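GTPase subunit of restriction endonuclease (Thermococcus gammatolerans, PDB 6P0F) probably recognises modified DNA through its N-terminal YTH-like domain, as part of an McrBC-type GTP-dependent restriction system. Local coordinates at residues 64-68 with 96-100. Numbering follows the deposited sequence.
Sequences KIDKG and IICET
Lys67 lies alongside Glu99, both side chains pointing the same way. Its CB rests 3.5 Å from Cys98 O. With CG between its own backbone N and carbonyl carbon (chi1 59°) and the chain extended beyond, the side chain runs along Glu99. CD passes the Cys98 carbonyl oxygen and comes 4.0 Å from Glu99 OE1. NZ ends 4.0 Å from Glu99 OE2, too far for a salt bridge, though the opposite charges probably attract. Glu99 bends at chi2, and OE1 accepts a bent hydrogen bond (138°) from Thr100 N through its anti lone pair. Were Glu99 an alanine, the Lys67 ammonium would probably lose its nearby opposite charge and Thr100 N this acceptor. One water accepts from Lys67 N and is also hydrogen-bonded to Thr100 OG1. Gly68 N donates to Ile97 O at 2.8 Å, nearly straight at 165°. On the buried side, Ile65 CG2 meets Ile97 CD1 at 3.2 Å, tighter than usual, and the two side chains cross at about a right angle. Both touch Met125. A disulfide ties Cys98 to Cys45. The loop before strand 70-76 thus packs against a classic beta bulge, where Cys98 and Glu99 face Phe126 in this YTH-like domain.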
ATOM      1  N   LYS A  64      13.704   4.551  -1.440  1.00 31.34           N
ATOM      2  CA  LYS A  64      13.405   3.902  -0.175  1.00 33.14           C
ATOM      3  C   LYS A  64      12.061   4.414   0.329  1.00 30.46           C
ATOM      4  O   LYS A  64      11.768   5.607   0.253  1.00 30.63           O
ATOM      5  CB  LYS A  64      14.524   4.198   0.824  1.00 37.81           C
ATOM      6  CG  LYS A  64      14.352   3.592   2.193  1.00 48.94           C
ATOM      7  CD  LYS A  64      15.578   3.905   3.061  1.00 55.79           C
ATOM      8  CE  LYS A  64      15.304   3.646   4.537  1.00 64.80           C
ATOM      9  NZ  LYS A  64      16.496   3.929   5.390  1.00 71.92           N
ATOM     10  N   ILE A  65      11.226   3.501   0.809  1.00 28.86           N
ATOM     11  CA  ILE A  65       9.917   3.861   1.335  1.00 27.46           C
ATOM     12  C   ILE A  65      10.104   4.283   2.783  1.00 25.08           C
ATOM     13  O   ILE A  65      10.655   3.520   3.591  1.00 30.02           O
ATOM     14  CB  ILE A  65       8.939   2.684   1.233  1.00 30.57           C
ATOM     15  CG1 ILE A  65       8.771   2.267  -0.228  1.00 29.10           C
ATOM     16  CG2 ILE A  65       7.594   3.040   1.857  1.00 27.16           C
ATOM     17  CD1 ILE A  65       7.937   1.023  -0.383  1.00 36.28           C
ATOM     18  N   ASP A  66       9.634   5.478   3.111  1.00 26.89           N
ATOM     19  CA  ASP A  66       9.831   6.086   4.419  1.00 28.40           C
ATOM     20  C   ASP A  66       8.502   6.350   5.113  1.00 24.39           C
ATOM     21  O   ASP A  66       7.485   6.598   4.461  1.00 23.04           O
ATOM     22  CB  ASP A  66      10.566   7.438   4.288  1.00 31.30           C
ATOM     23  CG  ASP A  66      11.950   7.311   3.657  1.00 33.98           C
ATOM     24  OD1 ASP A  66      12.684   6.365   4.008  1.00 37.79           O
ATOM     25  OD2 ASP A  66      12.306   8.169   2.815  1.00 41.13           O
ATOM     26  N   LYS A  67       8.514   6.402   6.443  1.00 23.18           N
ATOM     27  CA  LYS A  67       7.315   6.885   7.114  1.00 24.09           C
ATOM     28  C   LYS A  67       7.013   8.317   6.683  1.00 22.16           C
ATOM     29  O   LYS A  67       7.910   9.104   6.326  1.00 25.11           O
ATOM     30  CB  LYS A  67       7.441   6.750   8.628  1.00 28.27           C
ATOM     31  CG  LYS A  67       8.589   7.472   9.235  1.00 27.02           C
ATOM     32  CD  LYS A  67       8.606   7.249  10.760  1.00 27.65           C
ATOM     33  CE  LYS A  67       9.766   8.044  11.317  1.00 29.76           C
ATOM     34  NZ  LYS A  67       9.832   7.930  12.780  1.00 35.22           N
ATOM     35  N   GLY A  68       5.723   8.607   6.562  1.00 21.03           N
ATOM     36  CA  GLY A  68       5.256   9.861   6.023  1.00 22.87           C
ATOM     37  C   GLY A  68       4.976   9.846   4.536  1.00 23.97           C
ATOM     38  O   GLY A  68       4.279  10.742   4.045  1.00 24.77           O
ATOM     39  N   ILE A  96      -1.260   6.860   4.264  1.00 20.60           N
ATOM     40  CA  ILE A  96      -0.000   7.505   4.630  1.00 19.80           C
ATOM     41  C   ILE A  96       0.700   6.617   5.646  1.00 19.69           C
ATOM     42  O   ILE A  96       0.063   6.089   6.569  1.00 19.96           O
ATOM     43  CB  ILE A  96      -0.230   8.947   5.145  1.00 19.59           C
ATOM     44  CG1 ILE A  96       1.129   9.605   5.376  1.00 25.97           C
ATOM     45  CG2 ILE A  96      -1.114   8.977   6.339  1.00 25.18           C
ATOM     46  CD1 ILE A  96       1.056  11.143   5.439  1.00 28.42           C
ATOM     47  N   ILE A  97       2.001   6.397   5.440  1.00 19.43           N
ATOM     48  CA  ILE A  97       2.743   5.399   6.204  1.00 20.73           C
ATOM     49  C   ILE A  97       3.105   5.957   7.577  1.00 22.98           C
ATOM     50  O   ILE A  97       3.708   7.036   7.701  1.00 21.36           O
ATOM     51  CB  ILE A  97       4.002   4.936   5.457  1.00 19.43           C
ATOM     52  CG1 ILE A  97       3.623   4.268   4.110  1.00 23.13           C
ATOM     53  CG2 ILE A  97       4.799   3.968   6.328  1.00 21.60           C
ATOM     54  CD1 ILE A  97       4.802   3.822   3.272  1.00 27.92           C
ATOM     55  N   CYS A  98       2.701   5.236   8.614  1.00 19.17           N
ATOM     56  CA  CYS A  98       3.047   5.596   9.988  1.00 19.34           C
ATOM     57  C   CYS A  98       4.447   5.122  10.365  1.00 20.46           C
ATOM     58  O   CYS A  98       5.180   5.820  11.078  1.00 21.39           O
ATOM     59  CB  CYS A  98       2.003   4.979  10.911  1.00 23.96           C
ATOM     60  SG  CYS A  98       2.201   5.348  12.660  1.00 27.01           S
ATOM     61  N   GLU A  99       4.810   3.916   9.942  1.00 20.73           N
ATOM     62  CA  GLU A  99       6.083   3.309  10.288  1.00 19.31           C
ATOM     63  C   GLU A  99       6.429   2.264   9.243  1.00 22.24           C
ATOM     64  O   GLU A  99       5.550   1.693   8.603  1.00 22.71           O
ATOM     65  CB  GLU A  99       6.059   2.611  11.649  1.00 26.13           C
ATOM     66  CG  GLU A  99       6.707   3.378  12.782  1.00 32.71           C
ATOM     67  CD  GLU A  99       8.201   3.579  12.579  1.00 32.89           C
ATOM     68  OE1 GLU A  99       8.726   3.301  11.482  1.00 32.23           O
ATOM     69  OE2 GLU A  99       8.849   4.072  13.508  1.00 39.28           O
ATOM     70  N   THR A 100       7.712   2.000   9.111  1.00 23.59           N
ATOM     71  CA  THR A 100       8.185   0.888   8.298  1.00 26.59           C
ATOM     72  C   THR A 100       9.009  -0.016   9.195  1.00 23.81           C
ATOM     73  O   THR A 100       9.684   0.440  10.121  1.00 26.89           O
ATOM     74  CB  THR A 100       9.025   1.333   7.096  1.00 27.64           C
ATOM     75  OG1 THR A 100      10.208   1.994   7.558  1.00 27.64           O
ATOM     76  CG2 THR A 100       8.240   2.257   6.189  1.00 25.59           C
TER
HETATM   77  O   HOH W   1      10.781   5.119   7.646  1.00 39.19           O